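Local coordinates for protein type I site-specific restriction-modification system, R (Restriction) subunit (Vibrio vulnificus, PDB 3H1T) that is the putative motor and nuclease subunit of a type I restriction enzyme, here an N-terminal fragment that probably binds ATP and DNA to drive translocation and cleavage, at residues F432-R435 / T436-A440; M455-A458 / L459-N463; P36-E40 / S41-N45; L80-T83 / R84-I88; E344-R347 / D348-Y352. One frame throughout, in Å; residues are numbered along the deposited sequence.

Interaction 1: F432-R435 / T436-A440; sequences FMKR and TDRFA
The backbone carbonyls of F432 and M433, in the last turn of helix 422-436, accept bonds from T436 and D437 as the chain leaves toward strand 441-446. M433 O takes two weak ones, from T436 N and from D437 N, the latter 2.9 Å away; a type I turn over D437-A440 then bends the chain toward the strand. T436 folds its hydroxyl back: OG1 donates to F432 O at 2.9 Å, coming from above the carbonyl plane. Its chi1 of 55° sets OG1 between its own N and carbonyl carbon, while CG2 lies over one face of the F432 ring, toward the rim. M433, a selenomethionine, bends at chi3 so that its CE ends 3.3 Å from A440 O. On the outer side K434 and R438 run alongside each other, K434 CE over the rim of one guanidinium face, 3.7 Å from R438 NH2. Beyond this aliphatic contact the charges are alike, K434 NZ standing 4.5 Å from R438 NH2. The guanidinium also has a salt bridge to D465 and a hydrogen bond to N463. Those acceptors would offset the repulsion and tie this helix-to-strand link to the junction of helices 449-462 and 464-467.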
# COMPACT_ATOMS: atom_id res chain seq x y z
N PHE A 432 26.56 5.74 15.07
CA PHE A 432 25.31 6.38 14.70
C PHE A 432 24.26 6.01 15.74
O PHE A 432 23.65 6.89 16.34
CB PHE A 432 24.88 5.92 13.29
CG PHE A 432 23.46 6.30 12.94
CD1 PHE A 432 22.39 5.50 13.35
CD2 PHE A 432 23.19 7.45 12.21
CE1 PHE A 432 21.07 5.84 13.03
CE2 PHE A 432 21.87 7.81 11.89
CZ PHE A 432 20.81 7.00 12.31
N MSE A 433 24.07 4.72 15.96
CA MSE A 433 23.09 4.28 16.95
C MSE A 433 23.38 4.78 18.37
O MSE A 433 22.45 5.02 19.14
CB MSE A 433 22.98 2.76 16.93
CG MSE A 433 22.42 2.23 15.61
SE MSE A 433 22.12 0.31 15.52
CE MSE A 433 20.58 0.21 16.72
N LYS A 434 24.65 4.94 18.71
CA LYS A 434 25.03 5.43 20.03
C LYS A 434 24.60 6.88 20.18
O LYS A 434 24.21 7.31 21.27
CB LYS A 434 26.55 5.25 20.27
CG LYS A 434 26.93 3.86 20.81
CD LYS A 434 28.44 3.63 20.96
CE LYS A 434 28.71 2.35 21.76
NZ LYS A 434 30.14 1.91 21.71
N ARG A 435 24.63 7.64 19.09
CA ARG A 435 24.23 9.03 19.17
C ARG A 435 22.74 9.22 18.94
O ARG A 435 22.25 10.33 19.07
CB ARG A 435 25.03 9.90 18.19
CG ARG A 435 24.67 9.74 16.73
CD ARG A 435 25.49 10.66 15.85
NE ARG A 435 26.85 10.18 15.64
CZ ARG A 435 27.24 9.49 14.57
NH1 ARG A 435 26.37 9.21 13.61
NH2 ARG A 435 28.50 9.10 14.45
N THR A 436 22.01 8.14 18.64
CA THR A 436 20.57 8.27 18.40
C THR A 436 19.65 7.42 19.28
O THR A 436 18.85 7.97 20.02
CB THR A 436 20.23 7.97 16.92
OG1 THR A 436 20.74 6.67 16.57
CG2 THR A 436 20.84 9.03 16.01
N ASP A 437 19.76 6.10 19.19
CA ASP A 437 18.95 5.19 20.00
C ASP A 437 19.51 3.78 19.83
O ASP A 437 19.29 3.12 18.80
CB ASP A 437 17.46 5.25 19.56
CG ASP A 437 16.53 4.41 20.45
OD1 ASP A 437 16.96 4.00 21.55
OD2 ASP A 437 15.36 4.18 20.06
N ARG A 438 20.24 3.32 20.84
CA ARG A 438 20.85 1.99 20.80
C ARG A 438 19.86 0.84 20.75
O ARG A 438 20.25 -0.30 20.45
CB ARG A 438 21.79 1.80 21.99
CG ARG A 438 22.82 2.89 22.12
CD ARG A 438 23.91 2.48 23.06
NE ARG A 438 24.72 1.40 22.50
CZ ARG A 438 25.58 0.68 23.21
NH1 ARG A 438 25.73 0.93 24.51
NH2 ARG A 438 26.30 -0.27 22.63
N PHE A 439 18.59 1.10 21.02
CA PHE A 439 17.59 0.05 20.96
C PHE A 439 16.57 0.22 19.85
O PHE A 439 15.51 -0.40 19.87
CB PHE A 439 16.88 -0.12 22.30
CG PHE A 439 17.66 -0.93 23.29
CD1 PHE A 439 18.71 -0.36 24.00
CD2 PHE A 439 17.39 -2.28 23.45
CE1 PHE A 439 19.49 -1.13 24.86
CE2 PHE A 439 18.17 -3.06 24.32
CZ PHE A 439 19.22 -2.49 25.02
N ALA A 440 16.89 1.06 18.87
CA ALA A 440 16.01 1.27 17.73
C ALA A 440 16.17 0.01 16.87
O ALA A 440 17.29 -0.30 16.43
CB ALA A 440 16.44 2.50 16.96

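Interaction 2: M455-A458 / L459-N463; sequences MRRA and LNNLN
M455 and L459 meet one turn apart on the inner side of helix 449-462, in the RecA-like helicase C-terminal domain. The selenomethionine sends CG to 3.9 Å from L459 CD2, the two side chains crossing at a slant. Its CG is anti to the backbone N (chi1 178°), and the bend at chi2 (66°) brings SE to 4.1 Å from L459 CD2. This side is the packed one: L459 rests on I502, V474 and A426, and M455 on T504, so the helix packs on strands 474-476 and 502-505 and beside helix 422-436. A458 and L462 also touch that helix, and R456 lies along the strand side, on V474, R476 and T504. Four regular i to i+4 bonds run through the segment, among them L459 N to M455 O, nearly straight at 168°, and L462 N to A458 O at 2.9 Å.

The solvent side is looser, with R457 and N461 merely running alongside each other. Each arginine makes a salt bridge with D453, R456 NH2 to OD1 and R457 NH2 to OD2. At the C-terminal end, N463 leaves helical geometry and bends its amide back over the last turn: ND2 bonds to T430 OG1 of helix 422-436 and donates to L459 O, where the modelled 2.5 Å is short and its exact value doubtful.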
# COMPACT_ATOMS: atom_id res chain seq x y z
N MSE A 455 28.95 -9.60 9.67
CA MSE A 455 28.37 -8.32 10.07
C MSE A 455 27.81 -8.46 11.48
O MSE A 455 28.02 -7.59 12.33
CB MSE A 455 27.25 -7.90 9.10
CG MSE A 455 26.55 -6.60 9.47
SE MSE A 455 27.66 -5.00 9.37
CE MSE A 455 27.75 -4.84 7.45
N ARG A 456 27.12 -9.56 11.73
CA ARG A 456 26.54 -9.83 13.04
C ARG A 456 27.61 -9.90 14.13
O ARG A 456 27.45 -9.27 15.18
CB ARG A 456 25.77 -11.16 13.04
CG ARG A 456 25.32 -11.60 14.43
CD ARG A 456 24.87 -13.06 14.48
NE ARG A 456 25.98 -14.00 14.27
CZ ARG A 456 26.87 -14.33 15.20
NH1 ARG A 456 26.80 -13.82 16.42
NH2 ARG A 456 27.84 -15.19 14.89
N ARG A 457 28.68 -10.65 13.87
CA ARG A 457 29.76 -10.81 14.84
C ARG A 457 30.44 -9.49 15.14
O ARG A 457 30.70 -9.16 16.30
CB ARG A 457 30.81 -11.80 14.34
CG ARG A 457 31.98 -12.01 15.30
CD ARG A 457 32.96 -13.07 14.82
NE ARG A 457 32.28 -14.31 14.46
CZ ARG A 457 31.97 -14.66 13.21
NH1 ARG A 457 32.29 -13.85 12.20
NH2 ARG A 457 31.33 -15.79 12.96
N ALA A 458 30.73 -8.72 14.09
CA ALA A 458 31.37 -7.43 14.27
C ALA A 458 30.51 -6.52 15.13
O ALA A 458 30.96 -5.98 16.14
CB ALA A 458 31.63 -6.79 12.93
N LEU A 459 29.27 -6.33 14.69
CA LEU A 459 28.32 -5.47 15.38
C LEU A 459 28.17 -5.91 16.85
O LEU A 459 28.05 -5.08 17.75
CB LEU A 459 26.98 -5.53 14.64
CG LEU A 459 26.35 -4.35 13.86
CD1 LEU A 459 27.38 -3.42 13.27
CD2 LEU A 459 25.46 -4.94 12.77
N ASN A 460 28.17 -7.23 17.08
CA ASN A 460 28.04 -7.77 18.44
C ASN A 460 29.18 -7.33 19.32
O ASN A 460 28.97 -6.81 20.41
CB ASN A 460 28.01 -9.30 18.41
CG ASN A 460 28.09 -9.92 19.81
OD1 ASN A 460 29.15 -9.94 20.44
ND2 ASN A 460 26.96 -10.41 20.30
N ASN A 461 30.40 -7.53 18.84
CA ASN A 461 31.57 -7.14 19.61
C ASN A 461 31.70 -5.63 19.80
O ASN A 461 32.26 -5.18 20.79
CB ASN A 461 32.84 -7.69 18.96
CG ASN A 461 32.86 -9.20 18.94
OD1 ASN A 461 32.12 -9.85 19.68
ND2 ASN A 461 33.71 -9.76 18.10
N LEU A 462 31.20 -4.85 18.84
CA LEU A 462 31.24 -3.39 18.95
C LEU A 462 30.25 -2.95 20.03
O LEU A 462 30.37 -1.86 20.59
CB LEU A 462 30.81 -2.74 17.63
CG LEU A 462 31.77 -2.12 16.61
CD1 LEU A 462 33.11 -1.84 17.27
CD2 LEU A 462 31.92 -3.04 15.42
N ASN A 463 29.26 -3.79 20.31
CA ASN A 463 28.24 -3.47 21.31
C ASN A 463 28.20 -4.53 22.41
O ASN A 463 27.14 -4.83 22.97
CB ASN A 463 26.86 -3.39 20.64
CG ASN A 463 26.82 -2.36 19.53
OD1 ASN A 463 26.55 -1.18 19.78
ND2 ASN A 463 27.11 -2.79 18.31

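Interaction 3: P36-E40 / S41-N45; sequences PKLKE and SGWEN
W43 lays the CD1 edge of its indole against L38, with CD1 3.3 Å from L38 O, which lies in the ring plane, and 4.2 Å from L38 CD2. The same carbonyl receives weak bonds from W43 N and S41 N, so one oxygen at the end of the helix gathers two backbone donors and the indole edge. G42 N bonds to K39 O at 2.9 Å. The chain leaves the helix at S41, and G42 follows with positive phi (81°), where a side chain would press on the preceding carbonyl.

This is a Schellman motif at the C-terminal end of helix 26-40: W43 N to L38 O is its 6→1 bond, here weak, G42 N to K39 O its 5→2 bond, and L38 with W43 its apolar contact. A type I turn over G42-N45 then leads to strand 49-55 at one edge of the N-terminal mixed sheet. On the buried side L38 packs on Y78 and L80, and W43 on L80, I50 and L149; W43 NE1 is bonded to P144 O and S41 OG to F143 O. On the solvent side, the extended K39 chain crosses E44, whose OE1 lies 3.5 Å from K39 CG. A chi1 of -163° carries the E44 carboxylate out to that aliphatic stem. K39 NZ and E44 OE2, of opposite charge, remain 4.2 Å apart without direct contact.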
# COMPACT_ATOMS: atom_id res chain seq x y z
N PRO A 36 -30.19 21.40 3.00
CA PRO A 36 -31.59 21.20 2.63
C PRO A 36 -31.74 20.74 1.18
O PRO A 36 -32.51 19.83 0.87
CB PRO A 36 -32.20 22.56 2.91
CG PRO A 36 -31.43 22.98 4.13
CD PRO A 36 -30.02 22.66 3.74
N LYS A 37 -30.99 21.37 0.27
CA LYS A 37 -31.08 21.00 -1.15
C LYS A 37 -30.61 19.57 -1.38
O LYS A 37 -31.12 18.89 -2.27
CB LYS A 37 -30.30 21.99 -2.02
CG LYS A 37 -31.01 23.33 -2.18
CD LYS A 37 -30.21 24.31 -3.04
CE LYS A 37 -30.98 25.61 -3.28
NZ LYS A 37 -30.26 26.52 -4.21
N LEU A 38 -29.64 19.11 -0.60
CA LEU A 38 -29.17 17.74 -0.77
C LEU A 38 -30.27 16.76 -0.34
O LEU A 38 -30.52 15.74 -1.01
CB LEU A 38 -27.88 17.48 0.03
CG LEU A 38 -26.59 18.05 -0.60
CD1 LEU A 38 -25.44 18.03 0.40
CD2 LEU A 38 -26.21 17.25 -1.86
N LYS A 39 -30.95 17.07 0.77
CA LYS A 39 -32.03 16.23 1.27
C LYS A 39 -33.22 16.27 0.31
O LYS A 39 -33.85 15.25 0.03
CB LYS A 39 -32.44 16.70 2.66
CG LYS A 39 -31.52 16.22 3.76
CD LYS A 39 -31.82 16.89 5.10
CE LYS A 39 -30.82 16.47 6.16
NZ LYS A 39 -31.01 17.27 7.40
N GLU A 40 -33.53 17.45 -0.20
CA GLU A 40 -34.61 17.59 -1.15
C GLU A 40 -34.37 16.67 -2.36
O GLU A 40 -35.32 16.23 -3.01
CB GLU A 40 -34.71 19.05 -1.60
CG GLU A 40 -35.37 19.97 -0.60
CD GLU A 40 -35.12 21.44 -0.91
OE1 GLU A 40 -35.00 21.76 -2.11
OE2 GLU A 40 -35.03 22.25 0.04
N SER A 41 -33.10 16.39 -2.67
CA SER A 41 -32.78 15.54 -3.81
C SER A 41 -32.66 14.06 -3.46
O SER A 41 -32.23 13.26 -4.28
CB SER A 41 -31.51 16.03 -4.52
OG SER A 41 -31.70 17.32 -5.08
N GLY A 42 -33.04 13.71 -2.23
CA GLY A 42 -33.03 12.32 -1.81
C GLY A 42 -31.76 11.65 -1.35
O GLY A 42 -31.74 10.41 -1.32
N TRP A 43 -30.75 12.42 -0.96
CA TRP A 43 -29.48 11.84 -0.53
C TRP A 43 -29.47 11.33 0.90
O TRP A 43 -28.46 10.78 1.36
CB TRP A 43 -28.33 12.83 -0.74
CG TRP A 43 -28.04 13.03 -2.18
CD1 TRP A 43 -28.55 13.99 -3.00
CD2 TRP A 43 -27.28 12.15 -3.00
NE1 TRP A 43 -28.15 13.76 -4.30
CE2 TRP A 43 -27.36 12.64 -4.32
CE3 TRP A 43 -26.51 11.01 -2.75
CZ2 TRP A 43 -26.74 12.01 -5.40
CZ3 TRP A 43 -25.89 10.38 -3.82
CH2 TRP A 43 -26.00 10.89 -5.13
N GLU A 44 -30.60 11.46 1.58
CA GLU A 44 -30.72 11.02 2.97
C GLU A 44 -31.74 9.89 3.12
O GLU A 44 -32.03 9.45 4.23
CB GLU A 44 -31.12 12.19 3.84
CG GLU A 44 -30.89 12.01 5.33
CD GLU A 44 -31.79 12.94 6.13
OE1 GLU A 44 -32.73 13.49 5.53
OE2 GLU A 44 -31.57 13.10 7.34
N ASN A 45 -32.27 9.42 1.99
CA ASN A 45 -33.25 8.34 1.94
C ASN A 45 -32.50 7.04 1.71
O ASN A 45 -31.91 6.84 0.65
CB ASN A 45 -34.22 8.57 0.79
CG ASN A 45 -35.07 9.82 0.97
OD1 ASN A 45 -35.59 10.37 -0.01
ND2 ASN A 45 -35.22 10.27 2.21

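Interaction 4: L80-T83 / R84-I88; sequences LKYT and RDFPI
Two successive residues, Y82 and T83, face the single residue F86 across the hairpin, and both backbone NH groups converge on F86 O. Y82 N lies 2.8 Å away, whereas T83 N makes a weaker bond of 3.3 Å, though a straighter one. The extra residue shifts the register by one between the K81-P87 and T83-F86 pairs; this is a classic beta bulge, and the chain turns a corner at Y82.

Beyond the bulge a type I turn over T83-F86 closes the hairpin between strands 75-81 and 86-93, adjacent interior strands of the N-terminal mixed sheet. F86 N bonds to T83 O, and farther along I88 N bonds to L80 O at 2.8 Å. On one face T83 CB and F86 CB stand 3.7 Å apart. Y82 CB also touches F86 CD1 at 3.9 Å; a chi1 of 176° directs the tyrosine ring away from the hairpin, where it stacks on F150. F86 and I88 press on helix 146-157 through L153. The opposite face carries K81 and P87, and the K81 chain bends at chi3 to bring NZ over the turn to a weak bond with R84 O, 3.4 Å away. The D85 carboxylate is held by H173 and by the backbone N of Y171.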
# COMPACT_ATOMS: atom_id res chain seq x y z
N LEU A 80 -21.30 12.15 -1.02
CA LEU A 80 -22.63 11.63 -1.30
C LEU A 80 -22.50 10.15 -1.59
O LEU A 80 -21.87 9.77 -2.56
CB LEU A 80 -23.23 12.37 -2.49
CG LEU A 80 -23.25 13.89 -2.33
CD1 LEU A 80 -23.91 14.49 -3.55
CD2 LEU A 80 -24.00 14.31 -1.09
N LYS A 81 -23.08 9.32 -0.73
CA LYS A 81 -22.99 7.89 -0.91
C LYS A 81 -24.28 7.34 -1.50
O LYS A 81 -25.37 7.60 -0.98
CB LYS A 81 -22.67 7.19 0.42
CG LYS A 81 -21.38 7.69 1.07
CD LYS A 81 -20.74 6.69 2.01
CE LYS A 81 -21.48 6.54 3.32
NZ LYS A 81 -20.56 6.00 4.36
N TYR A 82 -24.16 6.61 -2.60
CA TYR A 82 -25.34 6.02 -3.22
C TYR A 82 -25.84 4.95 -2.26
O TYR A 82 -27.04 4.81 -2.01
CB TYR A 82 -24.99 5.36 -4.54
CG TYR A 82 -26.18 4.67 -5.12
CD1 TYR A 82 -27.32 5.40 -5.47
CD2 TYR A 82 -26.20 3.29 -5.30
CE1 TYR A 82 -28.44 4.77 -5.99
CE2 TYR A 82 -27.32 2.65 -5.81
CZ TYR A 82 -28.44 3.40 -6.16
OH TYR A 82 -29.54 2.77 -6.68
N THR A 83 -24.88 4.22 -1.72
CA THR A 83 -25.12 3.15 -0.77
C THR A 83 -24.11 3.37 0.36
O THR A 83 -23.24 4.24 0.26
CB THR A 83 -24.94 1.79 -1.47
OG1 THR A 83 -26.23 1.28 -1.81
CG2 THR A 83 -24.23 0.81 -0.61
N ARG A 84 -24.26 2.63 1.45
CA ARG A 84 -23.38 2.76 2.59
C ARG A 84 -21.96 2.47 2.16
O ARG A 84 -21.05 3.24 2.47
CB ARG A 84 -23.79 1.81 3.72
CG ARG A 84 -23.07 2.10 5.04
CD ARG A 84 -22.37 0.87 5.60
NE ARG A 84 -23.27 -0.03 6.33
CZ ARG A 84 -22.98 -1.31 6.54
NH1 ARG A 84 -21.85 -1.81 6.08
NH2 ARG A 84 -23.81 -2.09 7.23
N ASP A 85 -21.78 1.38 1.43
CA ASP A 85 -20.48 0.96 0.94
C ASP A 85 -20.23 1.39 -0.49
O ASP A 85 -19.39 0.80 -1.17
CB ASP A 85 -20.35 -0.57 1.03
CG ASP A 85 -20.36 -1.07 2.46
OD1 ASP A 85 -19.72 -0.41 3.31
OD2 ASP A 85 -20.98 -2.12 2.74
N PHE A 86 -20.94 2.42 -0.93
CA PHE A 86 -20.76 2.88 -2.31
C PHE A 86 -20.84 4.40 -2.51
O PHE A 86 -21.88 4.93 -2.90
CB PHE A 86 -21.74 2.15 -3.23
CG PHE A 86 -21.39 2.22 -4.69
CD1 PHE A 86 -21.79 3.30 -5.48
CD2 PHE A 86 -20.66 1.20 -5.29
CE1 PHE A 86 -21.48 3.35 -6.83
CE2 PHE A 86 -20.35 1.24 -6.65
CZ PHE A 86 -20.76 2.31 -7.41
N PRO A 87 -19.73 5.12 -2.25
CA PRO A 87 -19.68 6.57 -2.43
C PRO A 87 -19.83 6.89 -3.93
O PRO A 87 -19.45 6.09 -4.78
CB PRO A 87 -18.29 6.92 -1.88
CG PRO A 87 -17.50 5.69 -2.12
CD PRO A 87 -18.46 4.60 -1.73
N ILE A 88 -20.39 8.04 -4.27
CA ILE A 88 -20.55 8.35 -5.67
C ILE A 88 -20.27 9.79 -6.09
O ILE A 88 -19.97 10.03 -7.25
CB ILE A 88 -21.97 7.91 -6.15
CG1 ILE A 88 -22.04 7.95 -7.69
CG2 ILE A 88 -23.03 8.80 -5.50
CD1 ILE A 88 -23.17 7.13 -8.29

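Interaction 5: E344-R347 / D348-Y352; sequences EDNR and DTYRY
R351 and R347 meet where R351 forms a salt bridge to D348 one turn back: NH1 donates to D348 OD1 at 3.1 Å, with the oxygen in the guanidinium plane and approached nearly along its C-O axis. While the carboxylate holds that edge, R347 CB sits over one face, toward the rim, 3.2 Å from R351 NH1. A chi1 of -78° lays the extended R351 stem along R347 O, with CG 3.2 Å from it. The two guanidinium planes stand 64° apart, R347 NE lying 4.6 Å from R351 NH2.

At the start of the helix T349 N donates to N346 O at 3.0 Å, and R351 N makes a weak bond to R347 O. A water bridges the first turn, accepting from D348 N at 2.8 Å and donating to D345 O.

N346 supplies the inward packing: ND2 rests 3.6 Å from Y350 CE1, amide and ring planes 39° apart. N346 ND2 bonds to P341 O and T340 OG1; Y350 OH bonds to T340 O of the same loop and to T204 OG1 of strand 200-205. T340 and P341 belong to a TAT-P sequence at the end of strand 333-338, consistent with motif III of superfamily 2 helicases, which places the turn beside the junction of the two RecA-like domains. D345 OD2 is hydrogen-bonded to S531 OG of helix 530-537, in the C-terminal helicase region, and N346 packs on S531. On the parallel sheet of the first helicase domain, T349 and Y350 lie against L202 of strand 200-205.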
# COMPACT_ATOMS: atom_id res chain seq x y z
N GLU A 344 11.99 -0.66 -14.92
CA GLU A 344 12.81 -1.47 -15.82
C GLU A 344 12.81 -2.99 -15.67
O GLU A 344 12.89 -3.71 -16.67
CB GLU A 344 14.25 -0.98 -15.78
CG GLU A 344 14.40 0.42 -16.33
CD GLU A 344 15.84 0.80 -16.55
OE1 GLU A 344 16.63 0.79 -15.57
OE2 GLU A 344 16.19 1.11 -17.71
N ASP A 345 12.74 -3.49 -14.44
CA ASP A 345 12.75 -4.94 -14.19
C ASP A 345 11.33 -5.51 -14.21
O ASP A 345 11.12 -6.72 -14.29
CB ASP A 345 13.42 -5.18 -12.82
CG ASP A 345 12.60 -4.59 -11.66
OD1 ASP A 345 11.94 -3.54 -11.86
OD2 ASP A 345 12.64 -5.16 -10.55
N ASN A 346 10.37 -4.60 -14.19
CA ASN A 346 8.93 -4.85 -14.10
C ASN A 346 8.03 -5.12 -15.32
O ASN A 346 6.94 -5.68 -15.16
CB ASN A 346 8.32 -3.66 -13.34
CG ASN A 346 7.83 -4.06 -11.97
OD1 ASN A 346 8.16 -5.14 -11.47
ND2 ASN A 346 7.06 -3.19 -11.33
N ARG A 347 8.44 -4.68 -16.50
CA ARG A 347 7.63 -4.80 -17.73
C ARG A 347 6.77 -6.03 -18.05
O ARG A 347 5.60 -5.87 -18.45
CB ARG A 347 8.51 -4.45 -18.90
CG ARG A 347 9.31 -3.19 -18.60
CD ARG A 347 9.53 -2.39 -19.83
NE ARG A 347 10.73 -1.57 -19.73
CZ ARG A 347 10.79 -0.35 -19.19
NH1 ARG A 347 9.71 0.23 -18.68
NH2 ARG A 347 11.94 0.31 -19.21
N ASP A 348 7.31 -7.25 -17.89
CA ASP A 348 6.49 -8.42 -18.21
C ASP A 348 5.19 -8.50 -17.39
O ASP A 348 4.17 -9.01 -17.87
CB ASP A 348 7.28 -9.72 -18.06
CG ASP A 348 8.30 -9.91 -19.18
OD1 ASP A 348 8.25 -9.13 -20.16
OD2 ASP A 348 9.13 -10.85 -19.07
N THR A 349 5.23 -7.99 -16.17
CA THR A 349 4.05 -8.00 -15.35
C THR A 349 2.99 -7.07 -15.92
O THR A 349 1.82 -7.44 -16.00
CB THR A 349 4.37 -7.57 -13.92
OG1 THR A 349 5.00 -8.66 -13.26
CG2 THR A 349 3.09 -7.19 -13.17
N TYR A 350 3.40 -5.87 -16.31
CA TYR A 350 2.47 -4.90 -16.87
C TYR A 350 2.04 -5.26 -18.28
O TYR A 350 1.06 -4.72 -18.79
CB TYR A 350 3.07 -3.50 -16.82
CG TYR A 350 3.13 -2.96 -15.40
CD1 TYR A 350 3.97 -3.55 -14.44
CD2 TYR A 350 2.27 -1.94 -14.99
CE1 TYR A 350 3.95 -3.12 -13.11
CE2 TYR A 350 2.24 -1.53 -13.67
CZ TYR A 350 3.07 -2.11 -12.73
OH TYR A 350 2.99 -1.70 -11.42
N ARG A 351 2.77 -6.19 -18.90
CA ARG A 351 2.45 -6.65 -20.25
C ARG A 351 1.40 -7.75 -20.17
O ARG A 351 0.47 -7.81 -20.97
CB ARG A 351 3.71 -7.19 -20.94
CG ARG A 351 4.63 -6.11 -21.48
CD ARG A 351 6.01 -6.62 -21.83
NE ARG A 351 6.86 -5.59 -22.41
CZ ARG A 351 8.17 -5.50 -22.19
NH1 ARG A 351 8.77 -6.39 -21.41
NH2 ARG A 351 8.88 -4.51 -22.76
N TYR A 352 1.54 -8.64 -19.19
CA TYR A 352 0.58 -9.71 -19.03
C TYR A 352 -0.75 -9.23 -18.45
O TYR A 352 -1.80 -9.55 -18.99
CB TYR A 352 1.18 -10.81 -18.14
CG TYR A 352 0.30 -12.03 -17.98
CD1 TYR A 352 -0.70 -12.07 -17.00
CD2 TYR A 352 0.45 -13.13 -18.82
CE1 TYR A 352 -1.52 -13.20 -16.86
CE2 TYR A 352 -0.37 -14.26 -18.69
CZ TYR A 352 -1.35 -14.29 -17.72
OH TYR A 352 -2.17 -15.39 -17.64
O HOH W 1 9.80 -7.99 -16.83

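Interactions 1 and 2 belong to one region of the helicase C-terminal domain and touch each other. Interactions 3 and 4 likewise touch, sharing the N-terminal mixed sheet, where W43 of the first also packs on I88 of the second. Interaction 5 stands apart, at least about 24 Å from the others between nearest atoms, beside the parallel sheet of the first helicase domain. All five are partly buried, with apolar groups inward beside a few buried polar residues that have partners, such as D85, N346 and N463. Helix ends dominate interactions 1, 3 and 5, the i to i+4 bonds of the last turns of helix 449-462 interaction 2, and a bulged hairpin interaction 4.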